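Local coordinates for 177aa long conserved hypothetical protein (ST1454) (Sulfolobus tokodaii, PDB 1WOZ) that probably transfers the adenosyl group of ATP to cob(I)alamin as a PduO-type corrinoid adenosyltransferase, at residues A[67-72]-A[137-142]; A[46-50]-A[159-164]. All blocks are in the same frame, centred on the assembly; numbering follows the deposited sequence.

Contact 1 (A[67-72]-A[137-142])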
loop_
_atom_site.group_PDB
_atom_site.type_symbol
_atom_site.label_atom_id
_atom_site.label_comp_id
_atom_site.label_asym_id
_atom_site.label_seq_id
_atom_site.Cartn_x
_atom_site.Cartn_y
_atom_site.Cartn_z
ATOM N N ASP A 67 10.174 -20.295 -8.509
ATOM C CA ASP A 67 10.513 -20.357 -9.930
ATOM C C ASP A 67 11.619 -19.312 -10.134
ATOM O O ASP A 67 12.723 -19.636 -10.580
ATOM C CB ASP A 67 9.268 -20.017 -10.782
ATOM C CG ASP A 67 9.519 -20.121 -12.279
ATOM O OD1 ASP A 67 10.654 -19.877 -12.738
ATOM O OD2 ASP A 67 8.561 -20.425 -13.008
ATOM N N LEU A 68 11.337 -18.059 -9.775
ATOM C CA LEU A 68 12.310 -16.962 -9.914
ATOM C C LEU A 68 13.659 -17.222 -9.251
ATOM O O LEU A 68 14.705 -16.959 -9.846
ATOM C CB LEU A 68 11.764 -15.663 -9.303
ATOM C CG LEU A 68 10.579 -14.997 -9.990
ATOM C CD1 LEU A 68 10.073 -13.837 -9.101
ATOM C CD2 LEU A 68 11.005 -14.495 -11.367
ATOM N N SER A 69 13.616 -17.697 -8.006
ATOM C CA SER A 69 14.804 -17.985 -7.203
ATOM C C SER A 69 15.654 -19.169 -7.667
ATOM O O SER A 69 16.830 -19.268 -7.287
ATOM C CB SER A 69 14.401 -18.236 -5.739
ATOM O OG SER A 69 13.840 -17.070 -5.153
ATOM N N THR A 70 15.076 -20.059 -8.471
ATOM C CA THR A 70 15.803 -21.239 -8.942
ATOM C C THR A 70 15.837 -21.355 -10.461
ATOM O O THR A 70 16.067 -22.444 -10.991
ATOM C CB THR A 70 15.180 -22.542 -8.386
ATOM O OG1 THR A 70 13.888 -22.746 -8.964
ATOM C CG2 THR A 70 15.031 -22.459 -6.869
ATOM N N GLN A 71 15.612 -20.236 -11.151
ATOM C CA GLN A 71 15.607 -20.198 -12.612
ATOM C C GLN A 71 14.725 -21.310 -13.180
ATOM O O GLN A 71 15.122 -22.038 -14.098
ATOM C CB GLN A 71 17.046 -20.319 -13.148
ATOM C CG GLN A 71 17.186 -19.997 -14.629
ATOM C CD GLN A 71 18.647 -19.851 -15.090
ATOM O OE1 GLN A 71 18.923 -19.758 -16.291
ATOM N NE2 GLN A 71 19.581 -19.821 -14.137
ATOM N N SER A 72 13.524 -21.433 -12.609
ATOM C CA SER A 72 12.526 -22.421 -13.008
ATOM C C SER A 72 12.914 -23.885 -12.753
ATOM O O SER A 72 12.325 -24.780 -13.357
ATOM C CB SER A 72 12.160 -22.261 -14.495
ATOM O OG SER A 72 11.832 -20.921 -14.830
ATOM N N GLU A 137 16.402 -14.108 -17.752
ATOM C CA GLU A 137 16.097 -15.517 -17.535
ATOM C C GLU A 137 14.741 -15.730 -16.858
ATOM O O GLU A 137 14.267 -16.856 -16.754
ATOM C CB GLU A 137 17.189 -16.161 -16.677
ATOM C CG GLU A 137 18.544 -15.477 -16.770
ATOM C CD GLU A 137 18.506 -14.035 -16.273
ATOM O OE1 GLU A 137 18.029 -13.810 -15.141
ATOM O OE2 GLU A 137 18.950 -13.132 -17.012
ATOM N N ILE A 138 14.112 -14.665 -16.387
ATOM C CA ILE A 138 12.826 -14.832 -15.725
ATOM C C ILE A 138 11.802 -15.489 -16.652
ATOM O O ILE A 138 11.709 -15.162 -17.835
ATOM C CB ILE A 138 12.280 -13.476 -15.198
ATOM C CG1 ILE A 138 10.768 -13.566 -14.988
ATOM C CG2 ILE A 138 12.639 -12.351 -16.156
ATOM C CD1 ILE A 138 10.119 -12.256 -14.692
ATOM N N ASN A 139 11.053 -16.439 -16.103
ATOM C CA ASN A 139 10.015 -17.149 -16.838
ATOM C C ASN A 139 8.907 -16.158 -17.234
ATOM O O ASN A 139 8.248 -15.576 -16.378
ATOM C CB ASN A 139 9.456 -18.268 -15.946
ATOM C CG ASN A 139 8.319 -19.045 -16.596
ATOM O OD1 ASN A 139 7.906 -18.768 -17.725
ATOM N ND2 ASN A 139 7.800 -20.019 -15.870
ATOM N N ARG A 140 8.719 -15.971 -18.539
ATOM C CA ARG A 140 7.716 -15.051 -19.083
ATOM C C ARG A 140 6.283 -15.347 -18.607
ATOM O O ARG A 140 5.444 -14.443 -18.525
ATOM C CB ARG A 140 7.783 -15.104 -20.619
ATOM C CG ARG A 140 6.796 -14.206 -21.370
ATOM C CD ARG A 140 7.117 -12.717 -21.189
ATOM N NE ARG A 140 6.242 -11.833 -21.970
ATOM C CZ ARG A 140 6.190 -11.797 -23.303
ATOM N NH1 ARG A 140 6.964 -12.601 -24.025
ATOM N NH2 ARG A 140 5.371 -10.942 -23.917
HETATM N N MSE A 141 6.002 -16.605 -18.288
HETATM C CA MSE A 141 4.674 -16.986 -17.834
HETATM C C MSE A 141 4.306 -16.310 -16.504
HETATM O O MSE A 141 3.134 -16.222 -16.134
HETATM C CB MSE A 141 4.570 -18.505 -17.688
HETATM C CG MSE A 141 3.136 -19.026 -17.752
HETATM SE SE MSE A 141 2.217 -18.665 -19.498
HETATM C CE MSE A 141 3.714 -18.217 -20.563
ATOM N N ILE A 142 5.313 -15.846 -15.792
ATOM C CA ILE A 142 5.097 -15.177 -14.514
ATOM C C ILE A 142 4.398 -13.842 -14.743
ATOM O O ILE A 142 3.465 -13.481 -14.018
ATOM C CB ILE A 142 6.435 -14.960 -13.807
ATOM C CG1 ILE A 142 6.934 -16.320 -13.286
ATOM C CG2 ILE A 142 6.294 -13.952 -12.648
ATOM C CD1 ILE A 142 8.333 -16.253 -12.702
HETATM O O HOH W 1 11.817 -17.600 -13.528
HETATM O O HOH W 2 14.077 -19.273 -15.581
#
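D67 and N139 both hold CG anti to the backbone N (chi1 -177° and 178°), and their side chains meet at about a right angle. The amide nitrogen N139 ND2 gives a nearly straight hydrogen bond to D67 OD2 (3.0 Å, 169°), arriving on the syn side of the carboxylate and close to the plane of its own amide. I77, in the loop after helix 48-69, completes this site: its O takes a second bond from N139 ND2, and its N donates to D67 OD2. The other oxygen, D67 OD1, accepts from S72 OG at 2.6 Å and from a water that in turn accepts from N139 N. A second water joins S72 OG to E137 O. With the carboxylate thus gripped at both oxygens, an alanine in place of D67 would probably leave N139 ND2, I77 N and S72 OG each short of a partner and free the S72 hydroxyl to turn. Next to the polar pair, L68 CD2 packs tightly on I142 CD1 (3.5 Å) and alongside I138 CG1 (3.7 Å); F27 of helix 23-44 touches both L68 and I138. N139 OD1, meanwhile, accepts from M141 N at 2.9 Å, the donor standing well above the carbonyl plane. N139 is thereby the N-cap of helix 140-163, tied to the C-terminal end of helix 48-69 at one end of the helical bundle.

Contact 2 (A[46-50]-A[159-164])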
loop_
_atom_site.group_PDB
_atom_site.type_symbol
_atom_site.label_atom_id
_atom_site.label_comp_id
_atom_site.label_asym_id
_atom_site.label_seq_id
_atom_site.Cartn_x
_atom_site.Cartn_y
_atom_site.Cartn_z
ATOM N N PRO A 46 -16.218 -12.326 3.312
ATOM C CA PRO A 46 -16.928 -13.440 3.943
ATOM C C PRO A 46 -17.302 -14.609 3.028
ATOM O O PRO A 46 -17.730 -15.657 3.503
ATOM C CB PRO A 46 -18.173 -12.758 4.498
ATOM C CG PRO A 46 -18.518 -11.795 3.360
ATOM C CD PRO A 46 -17.144 -11.214 2.999
ATOM N N TRP A 47 -17.137 -14.454 1.728
ATOM C CA TRP A 47 -17.572 -15.504 0.814
ATOM C C TRP A 47 -16.540 -16.591 0.614
ATOM O O TRP A 47 -15.388 -16.328 0.252
ATOM C CB TRP A 47 -17.969 -14.872 -0.513
ATOM C CG TRP A 47 -18.935 -13.727 -0.317
ATOM C CD1 TRP A 47 -20.223 -13.794 0.145
ATOM C CD2 TRP A 47 -18.658 -12.339 -0.528
ATOM N NE1 TRP A 47 -20.762 -12.531 0.236
ATOM C CE2 TRP A 47 -19.826 -11.618 -0.170
ATOM C CE3 TRP A 47 -17.540 -11.637 -0.984
ATOM C CZ2 TRP A 47 -19.902 -10.229 -0.247
ATOM C CZ3 TRP A 47 -17.613 -10.241 -1.064
ATOM C CH2 TRP A 47 -18.789 -9.555 -0.696
ATOM N N GLU A 48 -16.973 -17.826 0.815
ATOM C CA GLU A 48 -16.049 -18.952 0.735
ATOM C C GLU A 48 -15.449 -19.209 -0.621
ATOM O O GLU A 48 -14.307 -19.679 -0.699
ATOM C CB GLU A 48 -16.725 -20.237 1.233
ATOM C CG GLU A 48 -17.125 -20.207 2.683
ATOM C CD GLU A 48 -15.955 -20.055 3.619
ATOM O OE1 GLU A 48 -14.869 -20.652 3.375
ATOM O OE2 GLU A 48 -16.128 -19.338 4.616
ATOM N N ASP A 49 -16.187 -18.920 -1.693
ATOM C CA ASP A 49 -15.630 -19.151 -3.009
ATOM C C ASP A 49 -14.450 -18.252 -3.280
ATOM O O ASP A 49 -13.439 -18.703 -3.836
ATOM C CB ASP A 49 -16.686 -19.021 -4.132
ATOM C CG ASP A 49 -17.465 -17.689 -4.117
ATOM O OD1 ASP A 49 -17.354 -16.870 -3.170
ATOM O OD2 ASP A 49 -18.225 -17.484 -5.087
HETATM N N MSE A 50 -14.565 -16.984 -2.890
HETATM C CA MSE A 50 -13.463 -16.054 -3.097
HETATM C C MSE A 50 -12.281 -16.356 -2.183
HETATM O O MSE A 50 -11.133 -16.236 -2.598
HETATM C CB MSE A 50 -13.912 -14.609 -2.868
HETATM C CG MSE A 50 -14.731 -14.059 -4.002
HETATM SE SE MSE A 50 -15.048 -12.150 -3.742
HETATM C CE MSE A 50 -16.754 -12.022 -4.694
ATOM N N VAL A 159 -18.355 -8.738 -8.332
ATOM C CA VAL A 159 -19.253 -9.655 -7.659
ATOM C C VAL A 159 -19.433 -9.255 -6.194
ATOM O O VAL A 159 -20.556 -9.350 -5.650
ATOM C CB VAL A 159 -18.761 -11.129 -7.780
ATOM C CG1 VAL A 159 -19.591 -12.035 -6.857
ATOM C CG2 VAL A 159 -18.919 -11.609 -9.251
ATOM N N ALA A 160 -18.356 -8.783 -5.557
ATOM C CA ALA A 160 -18.447 -8.338 -4.159
ATOM C C ALA A 160 -19.496 -7.230 -4.014
ATOM O O ALA A 160 -20.316 -7.244 -3.066
ATOM C CB ALA A 160 -17.084 -7.808 -3.672
ATOM N N ASN A 161 -19.453 -6.237 -4.901
ATOM C CA ASN A 161 -20.450 -5.155 -4.823
ATOM C C ASN A 161 -21.853 -5.678 -5.086
ATOM O O ASN A 161 -22.788 -5.313 -4.393
ATOM C CB ASN A 161 -20.116 -4.005 -5.797
ATOM C CG ASN A 161 -19.093 -3.048 -5.207
ATOM O OD1 ASN A 161 -18.977 -2.941 -3.977
ATOM N ND2 ASN A 161 -18.347 -2.357 -6.063
ATOM N N LYS A 162 -22.013 -6.530 -6.090
ATOM C CA LYS A 162 -23.339 -7.099 -6.357
ATOM C C LYS A 162 -23.873 -7.821 -5.121
ATOM O O LYS A 162 -25.036 -7.636 -4.728
ATOM C CB LYS A 162 -23.275 -8.094 -7.514
ATOM C CG LYS A 162 -24.609 -8.763 -7.829
ATOM C CD LYS A 162 -24.451 -9.670 -9.041
ATOM C CE LYS A 162 -25.719 -10.479 -9.325
ATOM N NZ LYS A 162 -26.801 -9.605 -9.841
ATOM N N ARG A 163 -23.037 -8.650 -4.500
ATOM C CA ARG A 163 -23.472 -9.373 -3.309
ATOM C C ARG A 163 -23.777 -8.432 -2.151
ATOM O O ARG A 163 -24.504 -8.803 -1.226
ATOM C CB ARG A 163 -22.416 -10.405 -2.878
ATOM C CG ARG A 163 -22.267 -11.548 -3.890
ATOM C CD ARG A 163 -21.228 -12.598 -3.431
ATOM N NE ARG A 163 -21.005 -13.617 -4.453
ATOM C CZ ARG A 163 -20.097 -14.585 -4.360
ATOM N NH1 ARG A 163 -19.329 -14.667 -3.281
ATOM N NH2 ARG A 163 -19.934 -15.451 -5.355
ATOM N N ARG A 164 -23.214 -7.225 -2.190
ATOM C CA ARG A 164 -23.448 -6.242 -1.142
ATOM C C ARG A 164 -24.504 -5.189 -1.528
ATOM O O ARG A 164 -24.698 -4.207 -0.807
ATOM C CB ARG A 164 -22.137 -5.512 -0.790
ATOM C CG ARG A 164 -21.175 -6.329 0.042
ATOM C CD ARG A 164 -21.796 -6.635 1.406
ATOM N NE ARG A 164 -20.821 -7.203 2.338
ATOM C CZ ARG A 164 -21.093 -8.197 3.183
ATOM N NH1 ARG A 164 -22.309 -8.736 3.207
ATOM N NH2 ARG A 164 -20.157 -8.647 4.015
#
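R163 lies across the indole of W47 and ends on D49, joining the last turn of helix 140-163 to the first turn of helix 48-69 in the helical bundle of the cobalamin adenosyltransferase family. The salt bridge is bidentate and end-on: R163 NH1 bonds D49 OD1 at 3.0 Å and R163 NH2 bonds D49 OD2 at 2.7 Å, both almost straight, through the syn lone pairs of a carboxylate nearly coplanar with the guanidinium. On its way there the arginine chain, extended from CG to NE, passes over the indole. R163 CD sits above the five-membered ring of W47, 3.6 Å from its centroid, in a CH-pi contact, and the guanidinium follows as a cation-pi partner standing steeply to the ring, the two planes 83° apart. P46 CG lies over the opposite face of the indole, which is therefore held between proline and arginine. The six-membered ring packs against helix 140-163, W47 CZ3 lying 3.6 Å from A160 CB, while R164 CG lies at its edge.

Further out, M50 extends its chain so that CE rests over one face of the R163 guanidinium and against V159 CG1 (3.6 Å). E95 of helix 79-96 also makes a salt bridge with R163 NH2, so two carboxylates meet at this nitrogen. R164 turns its guanidinium face toward W47 CZ2 and makes its salt bridge with E110 of helix 109-134, a residue that the side chains of P46, W47 and A160 also touch. The carboxylate of D49 is placed by a chi1 of 54°, which also brings D49 OD1 within 2.8 Å of M50 N, a weak hydrogen bond.

Both contacts join the same two helices, 48-69 and 140-163, but at opposite ends. Contact 2 pairs the start of the first helix with the end of the second, and contact 1 the end of the first with the start of the second, as expected for antiparallel neighbours. Their centres are 33 Å apart, with nearest atoms about 19 Å apart, on opposite sides of the chain's centre. Along the chain the order is 46-50, 67-72, 137-142, 159-164, so the inner pair of segments belongs to contact 1 and the outer pair to contact 2. Together they fasten this helix pair at both ends of the bundle, with helices 79-96 and 109-134 in the intervening chain.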